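Side-chain contacts in omega-class glutathione S-transferase (Bombyx mori, PDB 3WD6), which binds glutathione and probably works as a glutathione transferase and as a glutathione-dependent dehydroascorbate reductase: residues Val32-Tyr37 with Arg43-Leu48; Pro107-Asp112 with Leu118-Val123; Gly166-Asp171 with Ile212-Lys217. All coordinates share one frame; numbering follows the deposited sequence.

Contact 1 (Val32-Tyr37 with Arg43-Leu48); sequences VYNMRY and RTILAL. With EDO (1,2-ethanediol), chain H.
Val32 reaches across to three residues of the helix with its two methyls. The Thr44 methyl sits against both branches, CG2 of the threonine being 4.2 Å from Val32 CG1 and no farther from Val32 CG2. CG1, anti to the backbone N (chi1 -176°), also meets Ile45 CD1 at 4.3 Å. On the other branch, Val32 CG2 is modelled 3.3 Å from Leu48 CD1, shorter than usual for two methyls, the side chains lying alongside and pointing opposite ways. Thr44 thus offers its methyl to the strand, while its OG1 turns elsewhere and bonds to Thr95 OG1. Strand 31-34 and helix 39-51 run roughly antiparallel at this point, their local axes 10.0 Å apart and 141° between their directions. With strand 56-60 they make up the first beta-alpha-beta unit of the thioredoxin-like N-terminal domain, which carries Cys38 and Tyr40 of the glutathione pocket. Further along the strand, Asn34 lays its carboxamide beside Ile45: Asn34 OD1 comes 4.2 Å from Ile45 CG1, a plain van der Waals approach. The opposite end of that amide, ND2, is held by Asn59 OD1 and Tyr224 OH, which accounts for this buried polar group beside an aliphatic neighbour. Ile45 and Leu48 both pack on Tyr55 as well, and Leu48 on Leu99 of helix 92-102. Beyond Asn34 the strand ends and the chain turns away from helix 39-51. The segment stops just before Cys38, and the Thr44 side chain is about 7 Å from the bound glutathione.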
loop_
_atom_site.group_PDB
_atom_site.type_symbol
_atom_site.label_atom_id
_atom_site.label_comp_id
_atom_site.label_asym_id
_atom_site.label_seq_id
_atom_site.Cartn_x
_atom_site.Cartn_y
_atom_site.Cartn_z
ATOM N N VAL A 32 -11.630 0.459 8.733
ATOM C CA VAL A 32 -11.084 0.102 7.427
ATOM C C VAL A 32 -11.378 -1.356 7.102
ATOM O O VAL A 32 -10.968 -2.245 7.860
ATOM C CB VAL A 32 -9.538 0.273 7.396
ATOM C CG1 VAL A 32 -8.976 -0.005 5.989
ATOM C CG2 VAL A 32 -9.144 1.667 7.868
ATOM N N TYR A 33 -12.061 -1.606 5.981
ATOM C CA TYR A 33 -12.122 -2.966 5.429
ATOM C C TYR A 33 -10.821 -3.213 4.673
ATOM O O TYR A 33 -10.513 -2.523 3.686
ATOM C CB TYR A 33 -13.375 -3.186 4.546
ATOM C CG TYR A 33 -14.627 -3.047 5.376
ATOM C CD1 TYR A 33 -15.084 -4.106 6.150
ATOM C CD2 TYR A 33 -15.316 -1.833 5.449
ATOM C CE1 TYR A 33 -16.206 -3.981 6.947
ATOM C CE2 TYR A 33 -16.449 -1.699 6.252
ATOM C CZ TYR A 33 -16.883 -2.778 6.997
ATOM O OH TYR A 33 -17.990 -2.669 7.804
ATOM N N ASN A 34 -10.058 -4.191 5.151
ATOM C CA ASN A 34 -8.659 -4.348 4.766
ATOM C C ASN A 34 -8.352 -5.793 4.404
ATOM O O ASN A 34 -9.165 -6.688 4.698
ATOM C CB ASN A 34 -7.819 -3.954 5.993
ATOM C CG ASN A 34 -6.325 -3.951 5.731
ATOM O OD1 ASN A 34 -5.839 -3.368 4.749
ATOM N ND2 ASN A 34 -5.575 -4.593 6.631
ATOM N N MET A 35 -7.206 -6.032 3.760
ATOM C CA MET A 35 -6.548 -7.324 3.932
ATOM C C MET A 35 -5.048 -7.118 4.065
ATOM O O MET A 35 -4.450 -6.329 3.329
ATOM C CB MET A 35 -6.956 -8.371 2.901
ATOM C CG MET A 35 -6.059 -8.495 1.730
ATOM S SD MET A 35 -4.720 -9.726 1.894
ATOM C CE MET A 35 -4.271 -9.760 0.140
ATOM N N ARG A 36 -4.471 -7.824 5.041
ATOM C CA ARG A 36 -3.171 -7.491 5.621
ATOM C C ARG A 36 -2.072 -7.338 4.565
ATOM O O ARG A 36 -1.149 -6.524 4.725
ATOM C CB ARG A 36 -2.784 -8.530 6.692
ATOM C CG ARG A 36 -1.484 -8.233 7.462
ATOM C CD ARG A 36 -1.703 -7.198 8.558
ATOM N NE ARG A 36 -0.471 -6.873 9.286
ATOM C CZ ARG A 36 0.565 -6.201 8.771
ATOM N NH1 ARG A 36 0.554 -5.794 7.496
ATOM N NH2 ARG A 36 1.619 -5.936 9.540
ATOM N N TYR A 37 -2.193 -8.096 3.478
ATOM C CA TYR A 37 -1.150 -8.172 2.466
ATOM C C TYR A 37 -1.536 -7.350 1.247
ATOM O O TYR A 37 -0.805 -7.317 0.253
ATOM C CB TYR A 37 -0.900 -9.657 2.109
ATOM C CG TYR A 37 -0.572 -10.463 3.351
ATOM C CD1 TYR A 37 0.741 -10.618 3.787
ATOM C CD2 TYR A 37 -1.580 -11.007 4.125
ATOM C CE1 TYR A 37 1.034 -11.328 4.956
ATOM C CE2 TYR A 37 -1.303 -11.712 5.277
ATOM C CZ TYR A 37 -0.002 -11.862 5.700
ATOM O OH TYR A 37 0.242 -12.580 6.864
ATOM N N ARG A 43 -2.147 1.702 1.633
ATOM C CA ARG A 43 -2.222 3.151 1.452
ATOM C C ARG A 43 -3.110 3.794 2.501
ATOM O O ARG A 43 -2.763 4.846 3.063
ATOM C CB ARG A 43 -2.768 3.487 0.061
ATOM C CG ARG A 43 -1.797 3.249 -1.042
ATOM C CD ARG A 43 -2.503 3.314 -2.350
ATOM N NE ARG A 43 -1.577 3.546 -3.453
ATOM C CZ ARG A 43 -1.946 3.620 -4.723
ATOM N NH1 ARG A 43 -3.235 3.452 -5.050
ATOM N NH2 ARG A 43 -1.025 3.869 -5.656
ATOM N N THR A 44 -4.260 3.171 2.760
ATOM C CA THR A 44 -5.221 3.740 3.697
ATOM C C THR A 44 -4.677 3.655 5.131
ATOM O O THR A 44 -4.758 4.625 5.890
ATOM C CB THR A 44 -6.591 3.049 3.558
ATOM O OG1 THR A 44 -7.076 3.207 2.210
ATOM C CG2 THR A 44 -7.594 3.640 4.549
ATOM N N ILE A 45 -4.116 2.499 5.501
ATOM C CA ILE A 45 -3.433 2.329 6.803
ATOM C C ILE A 45 -2.318 3.363 7.036
ATOM O O ILE A 45 -2.242 3.988 8.106
ATOM C CB ILE A 45 -2.770 0.933 6.905
ATOM C CG1 ILE A 45 -3.767 -0.185 6.554
ATOM C CG2 ILE A 45 -2.137 0.738 8.269
ATOM C CD1 ILE A 45 -4.962 -0.239 7.486
ATOM N N LEU A 46 -1.437 3.523 6.049
ATOM C CA LEU A 46 -0.328 4.464 6.182
ATOM C C LEU A 46 -0.871 5.850 6.481
ATOM O O LEU A 46 -0.438 6.508 7.425
ATOM C CB LEU A 46 0.518 4.517 4.896
ATOM C CG LEU A 46 1.268 3.226 4.551
ATOM C CD1 LEU A 46 1.955 3.362 3.213
ATOM C CD2 LEU A 46 2.274 2.853 5.668
ATOM N N ALA A 47 -1.828 6.283 5.665
ATOM C CA ALA A 47 -2.401 7.601 5.823
ATOM C C ALA A 47 -2.966 7.740 7.233
ATOM O O ALA A 47 -2.627 8.693 7.966
ATOM C CB ALA A 47 -3.477 7.857 4.750
ATOM N N LEU A 48 -3.812 6.792 7.625
ATOM C CA LEU A 48 -4.413 6.837 8.960
ATOM C C LEU A 48 -3.342 6.851 10.056
ATOM O O LEU A 48 -3.461 7.610 11.039
ATOM C CB LEU A 48 -5.367 5.668 9.169
ATOM C CG LEU A 48 -6.631 5.671 8.313
ATOM C CD1 LEU A 48 -7.263 4.301 8.367
ATOM C CD2 LEU A 48 -7.609 6.710 8.803
HETATM C C1 EDO H . -2.471 5.579 14.586
HETATM O O1 EDO H . -3.498 6.173 13.756
HETATM C C2 EDO H . -2.740 4.082 14.802
HETATM O O2 EDO H . -1.513 3.335 14.906
#

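Contact 2 (Pro107-Asp112 with Leu118-Val123); sequences PLLPQD and LDKIIV
Pro110 and Asp119 form the close half of this contact, the flank of the proline ring lying against one carboxylate oxygen. Asp119 OD2 is 3.3 Å from Pro110 CD and 3.6 Å from Pro110 CG. The carboxylate slants across the ring; its neighbours there are C-H groups, so the contact is van der Waals. Asp119 is turned some 30° from staggered (chi1 -91°), and its OD1 is engaged by a salt bridge to Arg165. OD2 is also modelled beside Asp171 OD1, too close to be trusted in detail. A glycine in place of Pro110 would remove the ring, and would probably leave this side of the Asp119 carboxylate without its apolar cover. The other half is looser. Leu109 CD2 meets Lys120 CE at 4.2 Å, a methyl against the aliphatic stem of a partly exposed lysine whose NZ goes on to a salt bridge with Glu97. The loop is also held by Asp100, whose two carboxylate oxygens accept hydrogen bonds from Leu108 N and Leu109 N. Asp112 then N-caps helix 113-125, the helix against which the loop folds back. Around this turn, Leu109 packs on Tyr177 and Asp119 on Ala178 at the start of helix 177-189, Leu108 leans on helix 39-51, and Ile122 faces helix 145-165.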
loop_
_atom_site.group_PDB
_atom_site.type_symbol
_atom_site.label_atom_id
_atom_site.label_comp_id
_atom_site.label_asym_id
_atom_site.label_seq_id
_atom_site.Cartn_x
_atom_site.Cartn_y
_atom_site.Cartn_z
ATOM N N PRO A 107 -1.105 17.291 7.056
ATOM C CA PRO A 107 -1.632 17.209 5.681
ATOM C C PRO A 107 -0.712 16.386 4.768
ATOM O O PRO A 107 0.502 16.639 4.714
ATOM C CB PRO A 107 -1.664 18.675 5.223
ATOM C CG PRO A 107 -0.636 19.376 6.095
ATOM C CD PRO A 107 -0.668 18.655 7.426
ATOM N N LEU A 108 -1.285 15.411 4.064
ATOM C CA LEU A 108 -0.500 14.556 3.185
ATOM C C LEU A 108 -0.273 15.186 1.815
ATOM O O LEU A 108 0.809 15.046 1.225
ATOM C CB LEU A 108 -1.166 13.188 3.044
ATOM C CG LEU A 108 -1.264 12.491 4.400
ATOM C CD1 LEU A 108 -1.958 11.138 4.285
ATOM C CD2 LEU A 108 0.136 12.366 5.029
ATOM N N LEU A 109 -1.293 15.874 1.312
ATOM C CA LEU A 109 -1.194 16.507 0.009
ATOM C C LEU A 109 -0.747 17.961 0.167
ATOM O O LEU A 109 -1.236 18.679 1.052
ATOM C CB LEU A 109 -2.538 16.422 -0.730
ATOM C CG LEU A 109 -2.867 15.078 -1.411
ATOM C CD1 LEU A 109 -4.355 14.921 -1.714
ATOM C CD2 LEU A 109 -2.043 14.891 -2.696
ATOM N N PRO A 110 0.212 18.386 -0.676
ATOM C CA PRO A 110 0.589 19.800 -0.806
ATOM C C PRO A 110 -0.654 20.670 -0.948
ATOM O O PRO A 110 -1.615 20.284 -1.658
ATOM C CB PRO A 110 1.355 19.833 -2.133
ATOM C CG PRO A 110 1.974 18.480 -2.250
ATOM C CD PRO A 110 1.008 17.511 -1.565
ATOM N N GLN A 111 -0.642 21.828 -0.291
ATOM C CA GLN A 111 -1.733 22.794 -0.450
ATOM C C GLN A 111 -1.709 23.448 -1.841
ATOM O O GLN A 111 -2.751 23.642 -2.460
ATOM C CB GLN A 111 -1.705 23.849 0.667
ATOM C CG GLN A 111 -2.586 23.505 1.914
ATOM C CD GLN A 111 -2.025 22.371 2.815
ATOM O OE1 GLN A 111 -1.024 21.711 2.484
ATOM N NE2 GLN A 111 -2.679 22.154 3.962
ATOM N N ASP A 112 -0.518 23.764 -2.339
ATOM C CA ASP A 112 -0.401 24.388 -3.661
ATOM C C ASP A 112 -0.823 23.446 -4.799
ATOM O O ASP A 112 -0.280 22.336 -4.935
ATOM C CB ASP A 112 1.030 24.884 -3.901
ATOM C CG ASP A 112 1.243 25.314 -5.330
ATOM O OD1 ASP A 112 0.599 26.311 -5.735
ATOM O OD2 ASP A 112 2.031 24.654 -6.058
ATOM N N LEU A 118 1.849 17.398 -9.107
ATOM C CA LEU A 118 3.128 16.695 -9.200
ATOM C C LEU A 118 3.148 15.444 -8.325
ATOM O O LEU A 118 3.598 14.379 -8.755
ATOM C CB LEU A 118 4.271 17.614 -8.791
ATOM C CG LEU A 118 4.847 18.522 -9.878
ATOM C CD1 LEU A 118 3.829 18.749 -10.995
ATOM C CD2 LEU A 118 5.344 19.843 -9.280
ATOM N N ASP A 119 2.657 15.560 -7.098
ATOM C CA ASP A 119 2.560 14.386 -6.250
ATOM C C ASP A 119 1.724 13.278 -6.877
ATOM O O ASP A 119 2.132 12.121 -6.856
ATOM C CB ASP A 119 2.023 14.755 -4.880
ATOM C CG ASP A 119 3.125 15.093 -3.914
ATOM O OD1 ASP A 119 4.260 15.391 -4.386
ATOM O OD2 ASP A 119 2.862 15.041 -2.690
ATOM N N LYS A 120 0.577 13.623 -7.457
ATOM C CA LYS A 120 -0.292 12.605 -8.052
ATOM C C LYS A 120 0.376 11.965 -9.274
ATOM O O LYS A 120 0.260 10.752 -9.501
ATOM C CB LYS A 120 -1.663 13.192 -8.423
ATOM C CG LYS A 120 -2.306 14.025 -7.311
ATOM C CD LYS A 120 -3.820 14.127 -7.484
ATOM C CE LYS A 120 -4.482 14.498 -6.142
ATOM N NZ LYS A 120 -5.939 14.134 -6.047
ATOM N N ILE A 121 1.089 12.785 -10.048
ATOM C CA ILE A 121 1.878 12.286 -11.167
ATOM C C ILE A 121 2.888 11.256 -10.663
ATOM O O ILE A 121 2.956 10.120 -11.158
ATOM C CB ILE A 121 2.573 13.458 -11.915
ATOM C CG1 ILE A 121 1.495 14.267 -12.660
ATOM C CG2 ILE A 121 3.670 12.952 -12.870
ATOM C CD1 ILE A 121 1.951 15.617 -13.222
ATOM N N ILE A 122 3.665 11.640 -9.662
ATOM C CA ILE A 122 4.595 10.699 -9.066
ATOM C C ILE A 122 3.926 9.359 -8.725
ATOM O O ILE A 122 4.428 8.304 -9.105
ATOM C CB ILE A 122 5.264 11.309 -7.844
ATOM C CG1 ILE A 122 6.273 12.365 -8.320
ATOM C CG2 ILE A 122 5.948 10.212 -7.008
ATOM C CD1 ILE A 122 6.677 13.368 -7.244
ATOM N N VAL A 123 2.790 9.397 -8.029
ATOM C CA VAL A 123 2.078 8.163 -7.707
ATOM C C VAL A 123 1.764 7.337 -8.956
ATOM O O VAL A 123 1.965 6.120 -8.948
ATOM C CB VAL A 123 0.756 8.431 -6.977
ATOM C CG1 VAL A 123 -0.031 7.126 -6.851
ATOM C CG2 VAL A 123 1.016 9.057 -5.627
#

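Contact 3 (Gly166-Asp171 with Ile212-Lys217)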
loop_
_atom_site.group_PDB
_atom_site.type_symbol
_atom_site.label_atom_id
_atom_site.label_comp_id
_atom_site.label_asym_id
_atom_site.label_seq_id
_atom_site.Cartn_x
_atom_site.Cartn_y
_atom_site.Cartn_z
ATOM N N GLY A 166 15.627 17.329 -3.591
ATOM C CA GLY A 166 16.723 17.446 -2.650
ATOM C C GLY A 166 16.377 17.139 -1.204
ATOM O O GLY A 166 17.217 17.314 -0.312
ATOM N N THR A 167 15.155 16.685 -0.943
ATOM C CA THR A 167 14.778 16.425 0.445
ATOM C C THR A 167 14.912 14.946 0.816
ATOM O O THR A 167 15.232 14.102 -0.037
ATOM C CB THR A 167 13.386 17.015 0.815
ATOM O OG1 THR A 167 12.385 16.507 -0.067
ATOM C CG2 THR A 167 13.406 18.551 0.703
ATOM N N VAL A 168 14.690 14.634 2.089
ATOM C CA VAL A 168 14.797 13.257 2.546
ATOM C C VAL A 168 13.721 12.431 1.860
ATOM O O VAL A 168 13.978 11.306 1.391
ATOM C CB VAL A 168 14.640 13.160 4.084
ATOM C CG1 VAL A 168 14.638 11.692 4.560
ATOM C CG2 VAL A 168 15.744 13.974 4.779
ATOM N N PHE A 169 12.518 12.999 1.803
ATOM C CA PHE A 169 11.361 12.314 1.241
ATOM C C PHE A 169 10.772 13.121 0.094
ATOM O O PHE A 169 11.019 14.329 -0.029
ATOM C CB PHE A 169 10.288 12.101 2.316
ATOM C CG PHE A 169 10.747 11.253 3.475
ATOM C CD1 PHE A 169 11.025 9.905 3.291
ATOM C CD2 PHE A 169 10.893 11.803 4.755
ATOM C CE1 PHE A 169 11.454 9.110 4.358
ATOM C CE2 PHE A 169 11.318 11.006 5.836
ATOM C CZ PHE A 169 11.598 9.654 5.634
ATOM N N LEU A 170 9.982 12.461 -0.743
ATOM C CA LEU A 170 9.350 13.158 -1.846
ATOM C C LEU A 170 8.587 14.393 -1.350
ATOM O O LEU A 170 8.635 15.463 -1.967
ATOM C CB LEU A 170 8.420 12.215 -2.593
ATOM C CG LEU A 170 9.133 11.119 -3.393
ATOM C CD1 LEU A 170 8.130 10.008 -3.849
ATOM C CD2 LEU A 170 9.915 11.710 -4.580
ATOM N N ASP A 171 7.897 14.268 -0.227
ATOM C CA ASP A 171 7.076 15.381 0.239
ATOM C C ASP A 171 7.759 16.337 1.229
ATOM O O ASP A 171 7.136 17.308 1.670
ATOM C CB ASP A 171 5.725 14.879 0.770
ATOM C CG ASP A 171 4.767 14.517 -0.358
ATOM O OD1 ASP A 171 4.521 15.397 -1.216
ATOM O OD2 ASP A 171 4.292 13.354 -0.422
ATOM N N ILE A 212 14.535 4.272 0.618
ATOM C CA ILE A 212 13.795 3.137 1.137
ATOM C C ILE A 212 14.174 2.853 2.595
ATOM O O ILE A 212 13.278 2.667 3.441
ATOM C CB ILE A 212 13.909 1.901 0.228
ATOM C CG1 ILE A 212 13.108 2.166 -1.052
ATOM C CG2 ILE A 212 13.385 0.635 0.931
ATOM C CD1 ILE A 212 13.504 1.293 -2.228
ATOM N N ASP A 213 15.475 2.842 2.902
ATOM C CA ASP A 213 15.920 2.699 4.302
ATOM C C ASP A 213 15.297 3.723 5.234
ATOM O O ASP A 213 14.905 3.380 6.354
ATOM C CB ASP A 213 17.446 2.818 4.415
ATOM C CG ASP A 213 18.164 1.637 3.814
ATOM O OD1 ASP A 213 17.547 0.539 3.712
ATOM O OD2 ASP A 213 19.343 1.807 3.438
ATOM N N ASN A 214 15.250 4.987 4.802
ATOM C CA ASN A 214 14.646 6.026 5.633
ATOM C C ASN A 214 13.144 5.784 5.811
ATOM O O ASN A 214 12.600 5.968 6.894
ATOM C CB ASN A 214 14.926 7.423 5.068
ATOM C CG ASN A 214 16.404 7.802 5.169
ATOM O OD1 ASN A 214 17.057 7.517 6.174
ATOM N ND2 ASN A 214 16.933 8.447 4.135
ATOM N N MET A 215 12.475 5.334 4.758
ATOM C CA MET A 215 11.036 5.108 4.869
ATOM C C MET A 215 10.694 4.048 5.940
ATOM O O MET A 215 9.748 4.211 6.736
ATOM C CB MET A 215 10.429 4.779 3.506
ATOM C CG MET A 215 10.166 6.030 2.620
ATOM S SD MET A 215 8.794 7.103 3.165
ATOM C CE MET A 215 7.390 6.023 2.778
ATOM N N LEU A 216 11.490 2.984 5.969
ATOM C CA LEU A 216 11.349 1.900 6.936
ATOM C C LEU A 216 11.343 2.423 8.360
ATOM O O LEU A 216 10.781 1.798 9.255
ATOM C CB LEU A 216 12.501 0.909 6.785
ATOM C CG LEU A 216 12.406 0.063 5.517
ATOM C CD1 LEU A 216 13.689 -0.736 5.304
ATOM C CD2 LEU A 216 11.179 -0.857 5.578
ATOM N N LYS A 217 11.967 3.577 8.573
ATOM C CA LYS A 217 12.058 4.129 9.922
ATOM C C LYS A 217 10.925 5.104 10.245
ATOM O O LYS A 217 10.810 5.560 11.381
ATOM C CB LYS A 217 13.414 4.809 10.148
ATOM C CG LYS A 217 14.563 3.859 10.405
ATOM C CD LYS A 217 15.867 4.659 10.342
ATOM C CE LYS A 217 17.072 3.785 9.966
ATOM N NZ LYS A 217 17.599 3.155 11.187
HETATM O O HOH W 1 16.228 9.855 1.573
#
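Met215 sets its sulfur obliquely against the Phe169 ring, a Met-aromatic contact with SD 4.3 Å from the ring centroid and 51° off its normal. The nearest ring atom is CE1, 3.5 Å from SD. The methionine curls to get there, bent at both chi2 and chi3, and its CG also lies against CE1. Asn214 CB reaches the same ring atom at 3.9 Å, again obliquely, while its amide stands almost perpendicular to the ring plane. Val168, the residue before the phenylalanine, covers a face of that ring with CG1, 3.6 Å above its centre. The polar end of Asn214 is tied in by a water that accepts from ND2 at 3.0 Å and donates to Val168 O at 2.7 Å, bridging the exposed margin of the contact. Within the loop, Thr167 OG1 donates to Phe169 O over 2.6 Å. The contact belongs to the all-helical C-terminal domain, away from the glutathione site: the loop between helices 145-165 and 177-189 packs against helix 206-216, with Pro175 against both Phe169 and Met215, and Trp183 of helix 177-189 against Met215.

Followed from the N terminus, the three contacts come one after another; none nests in or crosses another. Contact 1 closes the short connection from strand 31-34 into helix 39-51 of the thioredoxin-like domain. Contact 2 closes an equally short loop, folding residues 107-112 back on the helix that follows them. Contact 3 spans far more chain, some forty residues, and joins two distant parts of the helical domain. In space contact 2 lies between the other two, touching both: Ala47 CB meets Leu108 CD1 of the connecting loop, Arg43 meets Val123 between the domains, and Ile122 packs on Leu170 between contacts 2 and 3. Contacts 1 and 3 do not touch.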